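Local coordinates for protein ornithine carbamoyltransferase (Gloeobacter violaceus, PDB 3GD5) that probably catalyses the reversible transfer of a carbamoyl group from carbamoyl phosphate to ornithine, yielding citrulline in arginine biosynthesis, at residues A187-F192 / L247-Q252; Y253-A258 / D283-G288. One frame throughout, in Å; residues are numbered along the deposited sequence.

Contact 1 (A187-F192 / L247-Q252)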
# COMPACT_ATOMS: atom_id res chain seq x y z
N ALA A 187 -13.97 25.28 -28.09
CA ALA A 187 -12.77 26.07 -27.86
C ALA A 187 -11.85 25.38 -26.86
O ALA A 187 -12.26 25.06 -25.74
CB ALA A 187 -13.16 27.47 -27.36
N THR A 188 -10.60 25.16 -27.27
CA THR A 188 -9.62 24.50 -26.41
C THR A 188 -8.25 25.09 -26.64
O THR A 188 -8.02 25.81 -27.62
CB THR A 188 -9.48 23.01 -26.74
OG1 THR A 188 -8.62 22.86 -27.88
CG2 THR A 188 -10.83 22.39 -27.05
N PRO A 189 -7.30 24.82 -25.73
CA PRO A 189 -5.96 25.36 -25.94
C PRO A 189 -5.40 24.62 -27.16
O PRO A 189 -5.97 23.62 -27.60
CB PRO A 189 -5.23 24.99 -24.65
CG PRO A 189 -6.33 25.01 -23.63
CD PRO A 189 -7.45 24.30 -24.36
N GLU A 190 -4.29 25.13 -27.70
CA GLU A 190 -3.66 24.56 -28.89
C GLU A 190 -3.42 23.04 -28.91
O GLU A 190 -3.81 22.37 -29.87
CB GLU A 190 -2.35 25.28 -29.15
CG GLU A 190 -1.63 24.82 -30.40
CD GLU A 190 -0.46 25.72 -30.73
OE1 GLU A 190 -0.69 26.93 -30.97
OE2 GLU A 190 0.70 25.23 -30.74
N GLY A 191 -2.78 22.50 -27.88
CA GLY A 191 -2.52 21.07 -27.89
C GLY A 191 -3.58 20.17 -27.27
O GLY A 191 -3.36 18.97 -27.11
N PHE A 192 -4.73 20.74 -26.94
CA PHE A 192 -5.78 19.94 -26.32
C PHE A 192 -7.06 20.01 -27.12
O PHE A 192 -8.14 20.15 -26.56
CB PHE A 192 -6.03 20.42 -24.89
CG PHE A 192 -4.82 20.36 -24.00
CD1 PHE A 192 -3.74 21.21 -24.21
CD2 PHE A 192 -4.74 19.42 -22.97
CE1 PHE A 192 -2.60 21.14 -23.42
CE2 PHE A 192 -3.60 19.34 -22.17
CZ PHE A 192 -2.53 20.20 -22.39
N LEU A 247 -2.45 25.72 -15.37
CA LEU A 247 -3.25 26.92 -15.20
C LEU A 247 -3.03 27.89 -16.36
O LEU A 247 -3.97 28.28 -17.05
CB LEU A 247 -2.90 27.61 -13.88
CG LEU A 247 -3.67 28.90 -13.57
CD1 LEU A 247 -5.16 28.62 -13.57
CD2 LEU A 247 -3.22 29.43 -12.23
N GLN A 248 -1.77 28.28 -16.57
CA GLN A 248 -1.41 29.20 -17.65
C GLN A 248 -1.57 28.49 -18.99
O GLN A 248 -0.61 28.35 -19.74
CB GLN A 248 0.04 29.65 -17.49
CG GLN A 248 0.33 30.49 -16.25
CD GLN A 248 -0.25 31.89 -16.34
OE1 GLN A 248 0.11 32.67 -17.22
NE2 GLN A 248 -1.16 32.21 -15.42
N LEU A 249 -2.78 28.03 -19.28
CA LEU A 249 -3.05 27.32 -20.52
C LEU A 249 -4.55 27.05 -20.65
O LEU A 249 -5.12 27.17 -21.74
CB LEU A 249 -2.29 26.00 -20.53
CG LEU A 249 -2.39 25.08 -21.75
CD1 LEU A 249 -2.09 25.87 -23.03
CD2 LEU A 249 -1.41 23.93 -21.59
N PHE A 250 -5.17 26.68 -19.54
CA PHE A 250 -6.59 26.40 -19.48
C PHE A 250 -7.32 27.56 -18.81
O PHE A 250 -8.53 27.71 -18.93
CB PHE A 250 -6.83 25.12 -18.68
CG PHE A 250 -6.84 23.87 -19.51
CD1 PHE A 250 -7.94 23.55 -20.29
CD2 PHE A 250 -5.75 23.02 -19.50
CE1 PHE A 250 -7.96 22.39 -21.05
CE2 PHE A 250 -5.76 21.85 -20.26
CZ PHE A 250 -6.86 21.54 -21.04
N GLU A 251 -6.54 28.37 -18.11
CA GLU A 251 -7.03 29.53 -17.37
C GLU A 251 -8.11 30.37 -18.07
O GLU A 251 -9.15 30.65 -17.48
CB GLU A 251 -5.84 30.43 -17.02
CG GLU A 251 -6.06 31.38 -15.87
CD GLU A 251 -4.82 32.18 -15.54
OE1 GLU A 251 -4.83 32.93 -14.55
OE2 GLU A 251 -3.82 32.05 -16.29
N GLN A 252 -7.85 30.75 -19.32
CA GLN A 252 -8.78 31.58 -20.09
C GLN A 252 -10.05 30.84 -20.53
O GLN A 252 -10.98 31.45 -21.06
CB GLN A 252 -8.08 32.14 -21.33
CG GLN A 252 -6.62 32.51 -21.12
CD GLN A 252 -5.66 31.34 -21.35
OE1 GLN A 252 -5.85 30.24 -20.83
NE2 GLN A 252 -4.62 31.58 -22.14
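An edge-to-face aromatic pair joins the short helix 247-250 to a type I beta turn, Pro-189 to Phe-192, in the loop after strand 183-187 of the ornithine-binding domain. Phe-250 presents its edge to one face of the Phe-192 ring; the centroids lie 5.0 Å apart and the planes meet at 71°. CZ of Phe-250 comes within 3.6 Å of Phe-192 CD2. Over one face of Phe-250 sits Pro-189, whose CG is 4.1 Å from the ring centroid and 16° off its normal, a CH-pi contact. Leu-249 completes the cluster with both methyls: CD1 reaches Pro-189 CB at 3.6 Å, while CD2 approaches Phe-192 CE1 obliquely at 3.5 Å. Its CG stands anti to the backbone N (chi1 -179°), which turns the fork toward the turn. Phe-192 instead holds CG beside its own N, bringing a ring face against the edge of Phe-250. Farther out, Trp-234 stacks on Phe-250, and His-245 of the second subunit meets the Phe-192 ring at about a right angle. Leu-249 also packs on Gly-191 of that subunit, so this buried apolar patch extends into the interface. The turn itself is fixed at Pro-189 O, which accepts two hydrogen bonds: one from Phe-192 N at 3.2 Å, and one from Thr-188 OG1 at 2.8 Å, whose hydroxyl lies above the carbonyl plane.

Contact 2 (Y253-A258 / D283-G288); sequences YQINAA and DEVMEG
Water 1 is gripped by two hydrogen bonds and bridges the segments: it accepts from Ala-257 N at 3.0 Å and donates to Glu-284 OE1 at 2.9 Å. No direct hydrogen bond crosses, so this water is the polar link. Glu-284 arrives with CG anti to its backbone N and the chain extended beyond CG, which also sets OE1 3.8 Å from Ala-257 CB. The rest of the contact is apolar. Val-285 straddles the loop with its two methyls: CG1 meets Ile-255 CD1 at 3.6 Å, the side chains crossing obliquely, and CG2 lies against the backbone of Asn-256, 3.7 Å from its CA. An alanine at Val-285 would remove both methyls and would probably loosen the packing of helix 283-287 on Ile-255 and on Asn-256. Leu-260 of helix 257-261 touches both Ile-255 and Val-285, and Ile-255 continues inward onto Leu-229 and Thr-231 of strand 228-231. CB of Asn-256, by contrast, leaves the backbone away from helix 283-287. Its ND2 donates to a lone pair of Gln-254 OE1 at 3.1 Å, nearly straight at 165° and close to the plane of both amides; Gln-254 NE2, donating to Glu-279 O, holds that amide. The ND2 bond, with OD1 accepting from Leu-259 N, fixes the Asn-256 amide: an asparagine N-cap opening helix 257-261.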
# COMPACT_ATOMS: atom_id res chain seq x y z
N TYR A 253 -10.07 29.53 -20.32
CA TYR A 253 -11.19 28.69 -20.72
C TYR A 253 -12.12 28.41 -19.55
O TYR A 253 -12.52 27.26 -19.30
CB TYR A 253 -10.67 27.39 -21.31
CG TYR A 253 -9.86 27.63 -22.56
CD1 TYR A 253 -10.46 27.61 -23.82
CD2 TYR A 253 -8.49 27.91 -22.49
CE1 TYR A 253 -9.73 27.87 -24.97
CE2 TYR A 253 -7.76 28.18 -23.63
CZ TYR A 253 -8.39 28.16 -24.87
OH TYR A 253 -7.67 28.46 -26.01
N GLN A 254 -12.45 29.46 -18.82
CA GLN A 254 -13.32 29.34 -17.66
C GLN A 254 -14.67 29.95 -18.00
O GLN A 254 -14.73 31.02 -18.61
CB GLN A 254 -12.71 30.09 -16.49
CG GLN A 254 -13.52 30.02 -15.20
CD GLN A 254 -13.00 30.99 -14.16
OE1 GLN A 254 -13.23 32.20 -14.26
NE2 GLN A 254 -12.27 30.47 -13.17
N ILE A 255 -15.75 29.29 -17.62
CA ILE A 255 -17.04 29.89 -17.88
C ILE A 255 -17.31 30.73 -16.63
O ILE A 255 -17.39 30.22 -15.50
CB ILE A 255 -18.15 28.83 -18.16
CG1 ILE A 255 -19.39 29.08 -17.31
CG2 ILE A 255 -17.60 27.44 -18.01
CD1 ILE A 255 -20.19 30.27 -17.77
N ASN A 256 -17.36 32.04 -16.84
CA ASN A 256 -17.59 33.02 -15.78
C ASN A 256 -18.56 34.07 -16.29
O ASN A 256 -19.02 34.01 -17.42
CB ASN A 256 -16.28 33.69 -15.39
CG ASN A 256 -15.50 34.18 -16.60
OD1 ASN A 256 -16.09 34.72 -17.54
ND2 ASN A 256 -14.19 33.99 -16.58
N ALA A 257 -18.86 35.05 -15.44
CA ALA A 257 -19.78 36.13 -15.79
C ALA A 257 -19.46 36.74 -17.15
O ALA A 257 -20.35 36.93 -17.97
CB ALA A 257 -19.74 37.20 -14.71
N ALA A 258 -18.19 37.04 -17.38
CA ALA A 258 -17.77 37.64 -18.64
C ALA A 258 -18.14 36.79 -19.85
O ALA A 258 -18.77 37.27 -20.80
CB ALA A 258 -16.27 37.90 -18.62
N ASP A 283 -17.87 29.63 -8.76
CA ASP A 283 -18.94 29.24 -7.87
C ASP A 283 -20.18 30.04 -8.24
O ASP A 283 -21.29 29.51 -8.28
CB ASP A 283 -18.55 29.54 -6.42
CG ASP A 283 -19.62 29.10 -5.43
OD1 ASP A 283 -19.90 27.88 -5.35
OD2 ASP A 283 -20.19 29.98 -4.74
N GLU A 284 -19.98 31.32 -8.53
CA GLU A 284 -21.06 32.23 -8.89
C GLU A 284 -21.92 31.69 -10.03
O GLU A 284 -23.15 31.65 -9.92
CB GLU A 284 -20.47 33.58 -9.30
CG GLU A 284 -21.50 34.63 -9.69
CD GLU A 284 -20.85 35.94 -10.10
OE1 GLU A 284 -20.25 35.99 -11.19
OE2 GLU A 284 -20.92 36.91 -9.32
N VAL A 285 -21.28 31.27 -11.11
CA VAL A 285 -22.01 30.74 -12.25
C VAL A 285 -22.63 29.39 -11.92
O VAL A 285 -23.80 29.14 -12.20
CB VAL A 285 -21.10 30.60 -13.49
CG1 VAL A 285 -21.87 29.99 -14.65
CG2 VAL A 285 -20.54 31.95 -13.88
N MET A 286 -21.84 28.52 -11.31
CA MET A 286 -22.33 27.19 -10.95
C MET A 286 -23.58 27.29 -10.08
O MET A 286 -24.54 26.55 -10.27
CB MET A 286 -21.26 26.42 -10.19
CG MET A 286 -20.98 25.05 -10.75
SD MET A 286 -19.85 24.17 -9.71
CE MET A 286 -20.96 22.85 -9.14
N GLU A 287 -23.55 28.20 -9.11
CA GLU A 287 -24.66 28.39 -8.18
C GLU A 287 -25.66 29.42 -8.70
O GLU A 287 -26.72 29.62 -8.11
CB GLU A 287 -24.13 28.86 -6.82
CG GLU A 287 -23.13 27.92 -6.15
CD GLU A 287 -23.73 26.56 -5.81
OE1 GLU A 287 -24.98 26.45 -5.80
OE2 GLU A 287 -22.96 25.62 -5.55
N GLY A 288 -25.33 30.07 -9.81
CA GLY A 288 -26.19 31.09 -10.38
C GLY A 288 -27.50 30.64 -10.99
O GLY A 288 -27.82 29.45 -11.01
O HOH W 1 -18.31 34.37 -12.61

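Overall arrangement
Both contacts belong to the ornithine-binding domain, built on the five-stranded parallel sheet, and their centres lie about 17 Å apart. They come in series along the chain: 187-192 pairs with 247-252 before 253-258 pairs with 283-288, and helices 247-250 and 257-261 follow one another. Tyr-253 reaches back to contact 1: its OH, hydrogen-bonded to Arg-217 O, also lies 3.1 Å from Thr-188 O, a probable hydrogen bond, and its ring packs on Pro-189. Phe-250 and Ile-255 have side chains about 9 Å from that of Asp-232, a probable ornithine-binding residue. Contact 1 borders the second subunit, whereas Glu-287, on segment 283-288, salt-bridges Arg-98 of the third subunit, so the region spans two hexamer interfaces.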